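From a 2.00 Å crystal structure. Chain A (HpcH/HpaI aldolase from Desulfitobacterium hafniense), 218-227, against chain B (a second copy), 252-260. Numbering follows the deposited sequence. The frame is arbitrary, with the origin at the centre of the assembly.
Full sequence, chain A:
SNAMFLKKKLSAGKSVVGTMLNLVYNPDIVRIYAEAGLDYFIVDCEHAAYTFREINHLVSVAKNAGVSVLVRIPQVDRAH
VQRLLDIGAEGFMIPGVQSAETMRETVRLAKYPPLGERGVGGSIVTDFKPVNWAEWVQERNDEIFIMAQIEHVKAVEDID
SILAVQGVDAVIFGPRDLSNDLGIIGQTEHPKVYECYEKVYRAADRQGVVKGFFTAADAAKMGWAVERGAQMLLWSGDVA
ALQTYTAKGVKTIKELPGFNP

Chain A, residues 218-227: DAAKMGWAVE
Chain B, residues 252-260: TIKELPGFN

No direct hydrogen bond crosses between these two stretches; the polar links are two waters, each donating to a carbonyl oxygen of both chains. Water 1 lies 3.2 Å from G223(A) O and 2.8 Å from P257(B) O, and water 2 lies 2.7 Å from V226(A) O and 2.9 Å from G258(B) O. The contact illustrates a general principle: apolar side chains supply the packing between two copies of a protein, while water joins backbone acceptors that cannot bond to each other.

Both backbones change conformation along the contact. In chain A, a 3-10 segment at 219-221 leads into a helix that includes V226(A). The early hydrogen bonds span three residues, from K221(A) N to D218(A) O at 2.8 Å, M222(A) N to A219(A) O at 3.0 Å and G223(A) N to A220(A) O at 3.0 Å; farther on, two span four, from V226(A) N to M222(A) O at 3.1 Å and E227(A) N to G223(A) O at 2.9 Å, beside a weak three-residue bond from A225(A) N to M222(A) O at 3.0 Å. In chain B, the last helical residues, 252-254, give way to a loop. E255(B) has phi/psi of -95/0, and L256(B), at -65/143, opens a type II turn closed by F259(B) N to L256(B) O at 3.1 Å.

The stretches run in the same sense: A219(A) faces I253(B) with CA to CA 6.2 Å, G223(A) faces L256(B) with CA to CA 6.1 Å, and V226(A) faces G258(B) with CA to CA 6.0 Å. Together they bury 420 Å².

At the start, the small side chain of A219(A) points toward chain B, placing its CB 4.0 Å from T252(B) CG2 and 4.1 Å from I253(B) CG1. I253(B) leaves its backbone sideways, but its mt rotamer brings the end of the side chain nearer, with CD1 4.0 Å from M222(A) CE. The selenomethionine at M222(A) reaches that methyl with chi1 t, chi2 p and chi3 p.

L256(B) is the central apolar piece. Its CB points toward chain A, and the mt rotamer sets CD1 3.8 Å from M222(A) CB, 3.9 Å from V226(A) CG2 and 3.6 Å from G223(A) N. One methyl, CD1, thus touches M222(A), G223(A) and V226(A). G223(A) has no side chain, and its backbone N lies against this methyl; an ideal CB would fit, so packing alone does not require glycine.

V226(A), with chi1 t, has the largest covered area of any residue in the contact. While CG2 packs on L256(B), CG1 sits over the turn, 3.3 Å from P257(B) O, 3.6 Å from G258(B) C and 3.6 Å from F259(B) N. P257(B), at -62/129, suits the second position of the turn, and G258(B) the third: at 100/-10 a CB would jam against the preceding carbonyl oxygen and approach V226(A) CG1 to 3.3 Å. F259(B), with chi1 t and chi2 91°, points sideways.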

# COMPACT_ATOMS: atom_id res chain seq x y z
N ASP A 218 11.10 8.85 -10.79
CA ASP A 218 12.48 8.85 -10.31
C ASP A 218 12.83 10.03 -9.41
O ASP A 218 12.94 11.16 -9.86
CB ASP A 218 13.48 8.76 -11.47
CG ASP A 218 14.92 8.61 -11.00
OD1 ASP A 218 15.14 8.27 -9.81
OD2 ASP A 218 15.84 8.84 -11.81
N ALA A 219 13.02 9.74 -8.12
CA ALA A 219 13.23 10.77 -7.12
C ALA A 219 14.35 11.74 -7.51
O ALA A 219 14.27 12.94 -7.23
CB ALA A 219 13.53 10.13 -5.77
N ALA A 220 15.38 11.23 -8.17
CA ALA A 220 16.51 12.08 -8.57
C ALA A 220 16.09 13.24 -9.50
O ALA A 220 16.69 14.31 -9.47
CB ALA A 220 17.62 11.25 -9.21
N LYS A 221 15.05 13.02 -10.30
CA LYS A 221 14.58 14.06 -11.22
C LYS A 221 14.06 15.28 -10.48
O LYS A 221 13.78 16.31 -11.10
CB LYS A 221 13.49 13.52 -12.15
CG LYS A 221 13.83 12.20 -12.81
CD LYS A 221 14.87 12.36 -13.90
CE LYS A 221 14.27 12.98 -15.15
NZ LYS A 221 15.32 13.22 -16.18
N MSE A 222 13.91 15.18 -9.16
CA MSE A 222 13.47 16.34 -8.38
C MSE A 222 14.58 17.40 -8.29
O MSE A 222 14.32 18.54 -7.92
CB MSE A 222 13.03 15.92 -6.97
CG MSE A 222 12.28 17.02 -6.23
SE MSE A 222 10.41 17.20 -6.83
CE MSE A 222 9.90 15.43 -6.20
N GLY A 223 15.81 17.02 -8.62
CA GLY A 223 16.93 17.94 -8.56
C GLY A 223 16.66 19.21 -9.34
O GLY A 223 16.99 20.31 -8.89
N TRP A 224 16.05 19.05 -10.51
CA TRP A 224 15.73 20.17 -11.38
C TRP A 224 14.92 21.24 -10.65
O TRP A 224 15.19 22.43 -10.78
CB TRP A 224 14.96 19.68 -12.61
CG TRP A 224 14.71 20.75 -13.64
CD1 TRP A 224 15.50 21.07 -14.70
CD2 TRP A 224 13.59 21.64 -13.70
NE1 TRP A 224 14.95 22.10 -15.42
CE2 TRP A 224 13.77 22.47 -14.82
CE3 TRP A 224 12.45 21.82 -12.91
CZ2 TRP A 224 12.86 23.46 -15.18
CZ3 TRP A 224 11.54 22.81 -13.26
CH2 TRP A 224 11.75 23.62 -14.39
N ALA A 225 13.92 20.80 -9.89
CA ALA A 225 13.03 21.73 -9.20
C ALA A 225 13.72 22.35 -7.99
O ALA A 225 13.57 23.54 -7.70
CB ALA A 225 11.75 21.01 -8.77
N VAL A 226 14.48 21.52 -7.28
CA VAL A 226 15.18 21.98 -6.09
C VAL A 226 16.19 23.08 -6.44
O VAL A 226 16.29 24.10 -5.74
CB VAL A 226 15.85 20.81 -5.35
CG1 VAL A 226 16.83 21.31 -4.29
CG2 VAL A 226 14.77 19.90 -4.72
N GLU A 227 16.93 22.89 -7.53
CA GLU A 227 17.85 23.92 -8.04
C GLU A 227 17.14 25.26 -8.24
O GLU A 227 17.74 26.33 -8.07
CB GLU A 227 18.42 23.51 -9.40
CG GLU A 227 19.63 22.61 -9.37
CD GLU A 227 20.16 22.33 -10.77
OE1 GLU A 227 19.41 22.53 -11.75
OE2 GLU A 227 21.33 21.91 -10.88
N THR B 252 16.60 10.35 -0.93
CA THR B 252 17.25 10.87 -2.12
C THR B 252 16.90 12.34 -2.29
O THR B 252 17.77 13.17 -2.53
CB THR B 252 16.83 10.07 -3.36
OG1 THR B 252 17.39 8.75 -3.29
CG2 THR B 252 17.31 10.74 -4.64
N ILE B 253 15.63 12.67 -2.15
CA ILE B 253 15.19 14.06 -2.30
C ILE B 253 15.84 14.96 -1.24
O ILE B 253 16.34 16.04 -1.56
CB ILE B 253 13.65 14.16 -2.24
CG1 ILE B 253 13.05 13.46 -3.46
CG2 ILE B 253 13.21 15.63 -2.21
CD1 ILE B 253 11.54 13.20 -3.36
N LYS B 254 15.84 14.51 0.00
CA LYS B 254 16.36 15.36 1.07
C LYS B 254 17.87 15.55 0.96
O LYS B 254 18.43 16.45 1.59
CB LYS B 254 15.97 14.81 2.45
CG LYS B 254 14.46 14.78 2.66
CD LYS B 254 14.10 14.70 4.14
CE LYS B 254 12.59 14.68 4.32
NZ LYS B 254 12.19 14.47 5.73
N GLU B 255 18.51 14.73 0.14
CA GLU B 255 19.95 14.83 -0.08
C GLU B 255 20.33 15.66 -1.32
O GLU B 255 21.51 15.83 -1.61
CB GLU B 255 20.57 13.44 -0.14
CG GLU B 255 20.53 12.71 1.20
CD GLU B 255 21.00 11.27 1.11
OE1 GLU B 255 21.17 10.76 -0.02
OE2 GLU B 255 21.20 10.65 2.18
N LEU B 256 19.34 16.17 -2.04
CA LEU B 256 19.62 16.99 -3.22
C LEU B 256 20.32 18.30 -2.85
O LEU B 256 20.02 18.89 -1.82
CB LEU B 256 18.33 17.28 -3.99
CG LEU B 256 17.72 16.04 -4.65
CD1 LEU B 256 16.29 16.30 -5.11
CD2 LEU B 256 18.60 15.56 -5.79
N PRO B 257 21.25 18.75 -3.70
CA PRO B 257 21.90 20.04 -3.42
C PRO B 257 20.84 21.14 -3.46
O PRO B 257 20.09 21.20 -4.42
CB PRO B 257 22.86 20.22 -4.60
CG PRO B 257 23.00 18.87 -5.22
CD PRO B 257 21.70 18.16 -4.97
N GLY B 258 20.79 21.98 -2.43
CA GLY B 258 19.81 23.05 -2.40
C GLY B 258 18.59 22.74 -1.54
O GLY B 258 17.78 23.63 -1.28
N PHE B 259 18.45 21.50 -1.10
CA PHE B 259 17.32 21.16 -0.23
C PHE B 259 17.50 21.89 1.09
O PHE B 259 18.59 21.92 1.64
CB PHE B 259 17.24 19.65 0.01
CG PHE B 259 16.01 19.21 0.78
CD1 PHE B 259 14.85 18.85 0.10
CD2 PHE B 259 16.02 19.15 2.17
CE1 PHE B 259 13.71 18.44 0.80
CE2 PHE B 259 14.89 18.74 2.88
CZ PHE B 259 13.73 18.38 2.19
N ASN B 260 16.43 22.51 1.58
CA ASN B 260 16.50 23.24 2.84
C ASN B 260 15.73 22.52 3.94
O ASN B 260 14.51 22.64 4.03
CB ASN B 260 16.01 24.67 2.65
CG ASN B 260 16.88 25.46 1.69
OD1 ASN B 260 16.42 25.92 0.64
ND2 ASN B 260 18.15 25.61 2.03
O HOH W 1 19.27 19.83 -6.76
O HOH W 2 15.77 24.57 -3.10